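Local coordinates for serine protease inhibitor (PDB 3STO), which probably inhibits serine endopeptidases and is a serpin of the blood fluke Schistosoma haematobium, at residues A[25-28]-A[29-32]; A[264-267]-A[268-272]; A[346-350]-A[351-355]; A[313-316]-A[317-320]. All coordinates share one frame; numbering follows the deposited sequence.

All four contacts are local, between residues near in sequence, and their chemistry follows their place in the serpin fold. Contacts 3 and 4 are buried, contact 1 is partly buried and contact 2 lies at the surface. Contact 1, along helix 18-30, combines backbone bonds with an aliphatic group over a ring. Contact 2 is a turn leading into helix 269-273 and relies mainly on carbonyl oxygens. Contact 3 joins a strand end to the chain that follows, and is rich in polar bonds. Contact 4, after helix 307-312, pairs one backbone bond with apolar packing on a phenylalanine ring. Contacts 1 and 4 touch through Ile313 and share helices 43-55 and 307-312 as neighbours; contact 3 lies across the chain's centre from both.

Contact 1. Residues A[25-28]-A[29-32]; sequences AYLS and TVTA
Tyr26 and Val30, one helical turn apart, show how an i to i+4 pair can join backbone and side-chain packing in one contact. The CB of Tyr26 leads away from the later residues, but with CG anti to the backbone N (chi1 165°) the ring swings back along the helix and passes beside Val30. On the way out, CE1 comes within 4.1 Å of Val30 CB, and further along CZ approaches Val30 CG1 at 4.0 Å. That methyl sits over one face of the ring, 4.1 Å from its centroid and 17° off the normal, a CH-pi contact displaced toward the rim. At the tip, OH passes near Val30 CG2 and is hydrogen-bonded to Thr41 OG1, which ties down the far end of the ring. The same two residues share the regular helical bond from Val30 N to Tyr26 O, at 3.1 Å. One residue further on, Leu27 O is gripped twice by Thr31: its backbone N and its OG1 each lie 3.2 Å from Leu27 O, and they arrive from opposite faces of the carbonyl plane. Thr31 OG1 can do this because it stands between its own backbone N and carbonyl carbon (chi1 68°), folded back toward the preceding turn. The threonine hydroxyl thus finds its acceptor one turn back along the chain. Tyr26, Thr29 and Val30 all touch Thr309 of helix 307-312, Tyr26 also meets Pro43 and Ile46 of helix 43-55, and Leu27, Val30 and Thr31 lean on strand 39-41.

Contact 2. Residues A[264-267]-A[268-272]; sequences WSLN and GATEL
The hydrogen bond from Ala269 N to Leu266 O, 3.1 Å long with an N-H...O angle of 150°, closes a type II' beta turn that delivers the chain into helix 269-273. Its donor stands 39° out of the carbonyl plane, so the bond does not use a lone-pair direction. Asn267 and Gly268 occupy the two corners of the turn, Asn267 with the positive phi that this turn type demands at its first corner. A second carbonyl is used just beyond. Thr270 OG1 reaches back to Asn267 O at 3.1 Å, meeting it nearly along the C=O axis. A chi1 of 44° tucks the hydroxyl in over its own backbone, facing the turn, and turns the other branch, CG2, toward Leu266. The two side chains cross at about a right angle, with Leu266 CB 4.0 Å from Thr270 CG2. Ahead of the turn, Ser265 OG accepts from Asn267 N at 3.0 Å, an ST turn. The amide of Asn267 leads away from the helix, and its ND2 is hydrogen-bonded to Gly240 O. On the protein side, Leu266 and Ala269 rest on Ile382 of strand 381-387, and Ala269 also touches Val258 of strand 253-260. Ala269 CB packs tightly against the turn's own acceptor, 3.1 Å from Leu266 O.

Contact 3. Residues A[346-350]-A[351-355]; sequences LKLNE and SGIEA
Leu348 and Ile353 form the close-packed side of this hairpin-like return: the side chains lie next to each other pointing the same way, with Leu348 CD1 3.6 Å from Ile353 CG1. Leu346 CD1 joins more loosely through Ile353 CG2. The two strands share a single antiparallel bridge, Leu348 with Ile353 as a non-hydrogen-bonded pair, flanked by bonds from Asn349 N to Gly352 O and from Glu354 N to Lys347 O (2.8 Å). In sequence the return matches the proximal hinge of the serpin reactive-centre loop, and strand 352-353 also pairs with strand 186-197, consistent with a loop that has begun to enter the sheet. On the other side the packing gives way to polar groups and a water. The extended chain of Lys347 brings NZ to Ala355 O at 3.1 Å, where Asn349 ND2 adds a weak bond. Asn349 OD1 takes Gly352 N at 3.0 Å, almost straight down its C=O, and Ser351 N more weakly. Water 1 accepts from Ala355 N at 2.8 Å and lies 3.0 Å from Lys347 O. Glu354, bent at chi2, returns its OE1 to Lys347 N, which meets it on the anti side of the carboxylate and 30° out of its plane.

Contact 4. Residues A[313-316]-A[317-320]; sequences IGVV and DLFD
Phe319 presents an edge of its ring to Val315 O, which lies in the ring plane 3.0 Å from CE2, while CB of the adjacent Leu318 sits over the centre of one face, 4.1 Å above the plane. The slightly positive ring rim probably suits the carbonyl oxygen. Val315 CG1 comes to Phe319 CE2 obliquely, at 3.7 Å, from the side of the ring on which Leu318 CB lies; this branch is anti to the backbone N (chi1 179°), which brings it against both the ring and Leu318, whose CD1 lies 4.0 Å from Val315 CG1. The backbone is tied by Phe319 N to Val316 O, 2.9 Å with an N-H...O angle of 162°, the donor standing 40° out of the carbonyl plane, round the short 3-10 turn at 317-318. Before it, Gly314 with positive phi is the C-prime residue of the Schellman motif that ends helix 307-312. Asp317 forms a salt bridge with Arg62, and Gln66 OE1 accepts from both Val316 N and Asp317 N, binding the turn to helix 61-70. Val315 and Leu318 pack on Leu50 of helix 43-55, and Phe319 lies back over helix 307-312 at Val307, Leu310 and Lys311.

Contact 1. Residues A[25-28]-A[29-32]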
loop_
_atom_site.group_PDB
_atom_site.type_symbol
_atom_site.label_atom_id
_atom_site.label_comp_id
_atom_site.label_asym_id
_atom_site.label_seq_id
_atom_site.Cartn_x
_atom_site.Cartn_y
_atom_site.Cartn_z
ATOM N N ALA A 25 -2.677 -11.086 -7.465
ATOM C CA ALA A 25 -3.253 -10.722 -8.748
ATOM C C ALA A 25 -3.051 -9.251 -8.973
ATOM O O ALA A 25 -2.706 -8.794 -10.078
ATOM C CB ALA A 25 -4.762 -11.058 -8.786
ATOM N N TYR A 26 -3.281 -8.493 -7.917
ATOM C CA TYR A 26 -3.118 -7.065 -8.026
ATOM C C TYR A 26 -1.638 -6.676 -8.316
ATOM O O TYR A 26 -1.361 -5.779 -9.108
ATOM C CB TYR A 26 -3.649 -6.392 -6.778
ATOM C CG TYR A 26 -3.199 -4.977 -6.646
ATOM C CD1 TYR A 26 -3.781 -3.979 -7.427
ATOM C CD2 TYR A 26 -2.161 -4.626 -5.763
ATOM C CE1 TYR A 26 -3.369 -2.650 -7.329
ATOM C CE2 TYR A 26 -1.740 -3.302 -5.639
ATOM C CZ TYR A 26 -2.357 -2.316 -6.436
ATOM O OH TYR A 26 -1.992 -0.995 -6.349
ATOM N N LEU A 27 -0.692 -7.357 -7.683
ATOM C CA LEU A 27 0.715 -6.962 -7.816
ATOM C C LEU A 27 1.324 -7.398 -9.151
ATOM O O LEU A 27 2.033 -6.624 -9.748
ATOM C CB LEU A 27 1.549 -7.431 -6.616
ATOM C CG LEU A 27 1.373 -6.701 -5.280
ATOM C CD1 LEU A 27 2.081 -7.445 -4.177
ATOM C CD2 LEU A 27 1.868 -5.276 -5.337
ATOM N N SER A 28 0.994 -8.593 -9.650
ATOM C CA SER A 28 1.495 -9.002 -10.968
ATOM C C SER A 28 1.015 -8.146 -12.104
ATOM O O SER A 28 1.611 -8.158 -13.159
ATOM C CB SER A 28 1.183 -10.447 -11.322
ATOM O OG SER A 28 -0.047 -10.833 -10.785
ATOM N N THR A 29 -0.037 -7.378 -11.901
ATOM C CA THR A 29 -0.548 -6.592 -13.001
ATOM C C THR A 29 -0.039 -5.180 -12.903
ATOM O O THR A 29 0.488 -4.630 -13.857
ATOM C CB THR A 29 -2.095 -6.584 -13.057
ATOM O OG1 THR A 29 -2.560 -7.919 -13.314
ATOM C CG2 THR A 29 -2.573 -5.634 -14.175
ATOM N N VAL A 30 -0.192 -4.603 -11.732
ATOM C CA VAL A 30 0.090 -3.200 -11.546
ATOM C C VAL A 30 1.590 -2.904 -11.681
ATOM O O VAL A 30 1.961 -1.805 -12.049
ATOM C CB VAL A 30 -0.422 -2.716 -10.187
ATOM C CG1 VAL A 30 0.476 -3.216 -9.043
ATOM C CG2 VAL A 30 -0.525 -1.198 -10.182
ATOM N N THR A 31 2.465 -3.869 -11.413
ATOM C CA THR A 31 3.890 -3.512 -11.437
ATOM C C THR A 31 4.461 -3.573 -12.839
ATOM O O THR A 31 5.507 -2.979 -13.097
ATOM C CB THR A 31 4.785 -4.333 -10.456
ATOM O OG1 THR A 31 4.867 -5.693 -10.885
ATOM C CG2 THR A 31 4.266 -4.261 -9.016
ATOM N N ALA A 32 3.750 -4.261 -13.736
ATOM C CA ALA A 32 4.209 -4.508 -15.118
ATOM C C ALA A 32 4.710 -3.248 -15.876
ATOM O O ALA A 32 5.732 -3.299 -16.552
ATOM C CB ALA A 32 3.116 -5.240 -15.929
#

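Contact 2. Residues A[264-267]-A[268-272]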
loop_
_atom_site.group_PDB
_atom_site.type_symbol
_atom_site.label_atom_id
_atom_site.label_comp_id
_atom_site.label_asym_id
_atom_site.label_seq_id
_atom_site.Cartn_x
_atom_site.Cartn_y
_atom_site.Cartn_z
ATOM N N TRP A 264 23.734 -3.386 -11.856
ATOM C CA TRP A 264 23.164 -3.080 -13.171
ATOM C C TRP A 264 21.731 -3.576 -13.374
ATOM O O TRP A 264 21.026 -3.025 -14.200
ATOM C CB TRP A 264 24.049 -3.591 -14.316
ATOM C CG TRP A 264 25.466 -3.050 -14.320
ATOM C CD1 TRP A 264 25.878 -1.804 -14.697
ATOM C CD2 TRP A 264 26.646 -3.771 -13.959
ATOM N NE1 TRP A 264 27.241 -1.704 -14.585
ATOM C CE2 TRP A 264 27.733 -2.897 -14.124
ATOM C CE3 TRP A 264 26.880 -5.069 -13.489
ATOM C CZ2 TRP A 264 29.033 -3.269 -13.819
ATOM C CZ3 TRP A 264 28.147 -5.439 -13.209
ATOM C CH2 TRP A 264 29.222 -4.549 -13.378
ATOM N N SER A 265 21.335 -4.610 -12.626
ATOM C CA SER A 265 20.058 -5.315 -12.798
ATOM C C SER A 265 19.295 -5.575 -11.483
ATOM O O SER A 265 19.890 -5.821 -10.449
ATOM C CB SER A 265 20.305 -6.652 -13.474
ATOM O OG SER A 265 19.115 -7.424 -13.488
ATOM N N LEU A 266 17.978 -5.531 -11.536
ATOM C CA LEU A 266 17.165 -5.859 -10.386
ATOM C C LEU A 266 17.165 -7.381 -10.104
ATOM O O LEU A 266 16.898 -7.812 -8.981
ATOM C CB LEU A 266 15.753 -5.379 -10.614
ATOM C CG LEU A 266 15.264 -4.034 -10.094
ATOM C CD1 LEU A 266 16.329 -3.228 -9.452
ATOM C CD2 LEU A 266 14.548 -3.265 -11.197
ATOM N N ASN A 267 17.497 -8.192 -11.104
ATOM C CA ASN A 267 17.547 -9.637 -10.908
ATOM C C ASN A 267 16.190 -10.189 -10.428
ATOM O O ASN A 267 15.142 -9.712 -10.875
ATOM C CB ASN A 267 18.685 -10.003 -9.934
ATOM C CG ASN A 267 20.083 -9.849 -10.569
ATOM O OD1 ASN A 267 20.228 -9.862 -11.798
ATOM N ND2 ASN A 267 21.115 -9.700 -9.727
ATOM N N GLY A 268 16.196 -11.182 -9.533
ATOM C CA GLY A 268 14.958 -11.784 -9.044
ATOM C C GLY A 268 14.157 -10.882 -8.126
ATOM O O GLY A 268 13.083 -11.237 -7.674
ATOM N N ALA A 269 14.686 -9.698 -7.848
ATOM C CA ALA A 269 14.060 -8.810 -6.889
ATOM C C ALA A 269 12.685 -8.379 -7.391
ATOM O O ALA A 269 11.819 -8.016 -6.602
ATOM C CB ALA A 269 14.934 -7.616 -6.613
ATOM N N THR A 270 12.500 -8.422 -8.707
ATOM C CA THR A 270 11.225 -8.044 -9.319
ATOM C C THR A 270 10.145 -9.083 -9.059
ATOM O O THR A 270 9.003 -8.747 -8.913
ATOM C CB THR A 270 11.355 -7.906 -10.837
ATOM O OG1 THR A 270 12.129 -9.007 -11.348
ATOM C CG2 THR A 270 12.031 -6.618 -11.176
ATOM N N GLU A 271 10.529 -10.348 -9.022
ATOM C CA GLU A 271 9.631 -11.407 -8.636
ATOM C C GLU A 271 9.064 -11.330 -7.169
ATOM O O GLU A 271 7.984 -11.824 -6.889
ATOM C CB GLU A 271 10.277 -12.750 -8.957
ATOM C CG GLU A 271 10.694 -12.875 -10.444
ATOM C CD GLU A 271 9.582 -12.475 -11.446
ATOM O OE1 GLU A 271 8.595 -13.236 -11.592
ATOM O OE2 GLU A 271 9.692 -11.399 -12.092
ATOM N N LEU A 272 9.772 -10.692 -6.251
ATOM C CA LEU A 272 9.217 -10.429 -4.934
ATOM C C LEU A 272 8.278 -9.232 -4.947
ATOM O O LEU A 272 7.296 -9.229 -4.210
ATOM C CB LEU A 272 10.320 -10.203 -3.892
ATOM C CG LEU A 272 11.094 -11.449 -3.478
ATOM C CD1 LEU A 272 12.378 -11.021 -2.846
ATOM C CD2 LEU A 272 10.288 -12.284 -2.536
#

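Contact 3. Residues A[346-350]-A[351-355]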
loop_
_atom_site.group_PDB
_atom_site.type_symbol
_atom_site.label_atom_id
_atom_site.label_comp_id
_atom_site.label_asym_id
_atom_site.label_seq_id
_atom_site.Cartn_x
_atom_site.Cartn_y
_atom_site.Cartn_z
ATOM N N LEU A 346 6.019 7.379 1.313
ATOM C CA LEU A 346 7.050 6.615 2.013
ATOM C C LEU A 346 8.173 7.576 2.355
ATOM O O LEU A 346 8.958 7.956 1.492
ATOM C CB LEU A 346 7.595 5.476 1.133
ATOM C CG LEU A 346 8.667 4.519 1.714
ATOM C CD1 LEU A 346 8.191 3.781 2.974
ATOM C CD2 LEU A 346 9.121 3.489 0.674
ATOM N N LYS A 347 8.227 7.991 3.612
ATOM C CA LYS A 347 9.289 8.867 4.100
ATOM C C LYS A 347 10.236 8.133 5.076
ATOM O O LYS A 347 9.842 7.738 6.187
ATOM C CB LYS A 347 8.671 10.106 4.742
ATOM C CG LYS A 347 9.613 10.928 5.548
ATOM C CD LYS A 347 8.864 12.068 6.201
ATOM C CE LYS A 347 9.747 12.813 7.204
ATOM N NZ LYS A 347 8.936 13.568 8.209
ATOM N N LEU A 348 11.482 7.943 4.666
ATOM C CA LEU A 348 12.460 7.275 5.533
ATOM C C LEU A 348 13.510 8.270 6.032
ATOM O O LEU A 348 14.038 9.065 5.263
ATOM C CB LEU A 348 13.161 6.173 4.746
ATOM C CG LEU A 348 13.348 4.765 5.278
ATOM C CD1 LEU A 348 12.067 4.001 5.099
ATOM C CD2 LEU A 348 14.451 4.118 4.450
ATOM N N ASN A 349 13.807 8.236 7.319
ATOM C CA ASN A 349 14.844 9.076 7.873
ATOM C C ASN A 349 15.446 8.331 9.060
ATOM O O ASN A 349 15.147 7.154 9.249
ATOM C CB ASN A 349 14.309 10.484 8.234
ATOM C CG ASN A 349 13.273 10.453 9.356
ATOM O OD1 ASN A 349 13.189 9.488 10.106
ATOM N ND2 ASN A 349 12.488 11.514 9.482
ATOM N N GLU A 350 16.291 9.011 9.844
ATOM C CA GLU A 350 17.012 8.404 10.965
ATOM C C GLU A 350 16.121 7.963 12.120
ATOM O O GLU A 350 16.476 7.063 12.857
ATOM C CB GLU A 350 18.086 9.361 11.516
ATOM C CG GLU A 350 19.237 9.639 10.578
ATOM C CD GLU A 350 18.983 10.814 9.631
ATOM O OE1 GLU A 350 17.831 11.325 9.574
ATOM O OE2 GLU A 350 19.951 11.222 8.945
ATOM N N SER A 351 14.986 8.626 12.284
ATOM C CA SER A 351 14.034 8.307 13.343
ATOM C C SER A 351 13.168 7.109 12.999
ATOM O O SER A 351 12.845 6.305 13.883
ATOM C CB SER A 351 13.127 9.503 13.640
ATOM O OG SER A 351 13.874 10.625 14.055
ATOM N N GLY A 352 12.762 6.997 11.732
ATOM C CA GLY A 352 11.915 5.887 11.337
ATOM C C GLY A 352 11.242 6.114 10.005
ATOM O O GLY A 352 11.845 6.660 9.095
ATOM N N ILE A 353 9.990 5.668 9.906
ATOM C CA ILE A 353 9.175 5.779 8.704
ATOM C C ILE A 353 8.040 6.731 8.998
ATOM O O ILE A 353 7.371 6.585 10.004
ATOM C CB ILE A 353 8.643 4.400 8.283
ATOM C CG1 ILE A 353 9.823 3.506 7.900
ATOM C CG2 ILE A 353 7.649 4.499 7.122
ATOM C CD1 ILE A 353 9.413 2.069 7.642
ATOM N N GLU A 354 7.828 7.707 8.121
ATOM C CA GLU A 354 6.910 8.818 8.403
ATOM C C GLU A 354 7.084 9.358 9.824
ATOM O O GLU A 354 6.121 9.816 10.447
ATOM C CB GLU A 354 5.443 8.440 8.172
ATOM C CG GLU A 354 5.009 8.459 6.715
ATOM C CD GLU A 354 5.479 7.244 5.920
ATOM O OE1 GLU A 354 6.630 7.262 5.445
ATOM O OE2 GLU A 354 4.702 6.264 5.743
ATOM N N ALA A 355 8.313 9.301 10.327
ATOM C CA ALA A 355 8.612 9.734 11.690
ATOM C C ALA A 355 9.147 11.162 11.741
ATOM O O ALA A 355 9.404 11.775 10.704
ATOM C CB ALA A 355 9.601 8.764 12.343
HETATM O O HOH W 1 10.461 9.477 8.497
#

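Contact 4. Residues A[313-316]-A[317-320]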
loop_
_atom_site.group_PDB
_atom_site.type_symbol
_atom_site.label_atom_id
_atom_site.label_comp_id
_atom_site.label_asym_id
_atom_site.label_seq_id
_atom_site.Cartn_x
_atom_site.Cartn_y
_atom_site.Cartn_z
ATOM N N ILE A 313 -8.086 -7.187 -13.628
ATOM C CA ILE A 313 -8.195 -8.344 -12.750
ATOM C C ILE A 313 -9.627 -8.754 -12.455
ATOM O O ILE A 313 -9.864 -9.600 -11.582
ATOM C CB ILE A 313 -7.355 -8.220 -11.408
ATOM C CG1 ILE A 313 -7.904 -7.140 -10.478
ATOM C CG2 ILE A 313 -5.863 -7.963 -11.688
ATOM C CD1 ILE A 313 -7.004 -6.926 -9.272
ATOM N N GLY A 314 -10.582 -8.172 -13.172
ATOM C CA GLY A 314 -11.940 -8.697 -13.129
ATOM C C GLY A 314 -13.034 -7.755 -12.661
ATOM O O GLY A 314 -14.198 -8.112 -12.678
ATOM N N VAL A 315 -12.673 -6.550 -12.241
ATOM C CA VAL A 315 -13.663 -5.596 -11.750
ATOM C C VAL A 315 -13.989 -4.550 -12.817
ATOM O O VAL A 315 -13.274 -3.554 -12.984
ATOM C CB VAL A 315 -13.189 -4.920 -10.452
ATOM C CG1 VAL A 315 -14.229 -3.880 -9.951
ATOM C CG2 VAL A 315 -12.886 -5.989 -9.410
ATOM N N VAL A 316 -15.099 -4.790 -13.508
ATOM C CA VAL A 316 -15.438 -4.109 -14.747
ATOM C C VAL A 316 -16.714 -3.285 -14.626
ATOM O O VAL A 316 -16.685 -2.060 -14.851
ATOM C CB VAL A 316 -15.541 -5.137 -15.921
ATOM C CG1 VAL A 316 -16.017 -4.470 -17.187
ATOM C CG2 VAL A 316 -14.172 -5.829 -16.137
ATOM N N ASP A 317 -17.827 -3.939 -14.255
ATOM C CA ASP A 317 -19.128 -3.236 -14.234
ATOM C C ASP A 317 -19.126 -1.991 -13.377
ATOM O O ASP A 317 -19.834 -1.049 -13.686
ATOM C CB ASP A 317 -20.249 -4.129 -13.744
ATOM C CG ASP A 317 -20.584 -5.227 -14.715
ATOM O OD1 ASP A 317 -19.826 -5.419 -15.711
ATOM O OD2 ASP A 317 -21.614 -5.901 -14.454
ATOM N N LEU A 318 -18.367 -2.013 -12.278
ATOM C CA LEU A 318 -18.263 -0.865 -11.378
ATOM C C LEU A 318 -17.915 0.430 -12.144
ATOM O O LEU A 318 -18.290 1.533 -11.737
ATOM C CB LEU A 318 -17.146 -1.115 -10.364
ATOM C CG LEU A 318 -17.240 -0.867 -8.864
ATOM C CD1 LEU A 318 -15.858 -0.602 -8.332
ATOM C CD2 LEU A 318 -18.197 0.247 -8.472
ATOM N N PHE A 319 -17.167 0.285 -13.240
ATOM C CA PHE A 319 -16.552 1.440 -13.895
ATOM C C PHE A 319 -17.274 1.864 -15.153
ATOM O O PHE A 319 -16.790 2.678 -15.914
ATOM C CB PHE A 319 -15.064 1.170 -14.173
ATOM C CG PHE A 319 -14.290 0.764 -12.939
ATOM C CD1 PHE A 319 -14.173 1.640 -11.866
ATOM C CD2 PHE A 319 -13.718 -0.495 -12.846
ATOM C CE1 PHE A 319 -13.487 1.272 -10.732
ATOM C CE2 PHE A 319 -13.023 -0.884 -11.712
ATOM C CZ PHE A 319 -12.908 -0.001 -10.642
ATOM N N ASP A 320 -18.467 1.335 -15.331
ATOM C CA ASP A 320 -19.196 1.479 -16.583
ATOM C C ASP A 320 -20.634 1.948 -16.346
ATOM O O ASP A 320 -21.424 1.274 -15.682
ATOM C CB ASP A 320 -19.157 0.147 -17.331
ATOM C CG ASP A 320 -19.965 0.166 -18.611
ATOM O OD1 ASP A 320 -20.400 1.258 -19.036
ATOM O OD2 ASP A 320 -20.163 -0.923 -19.190
#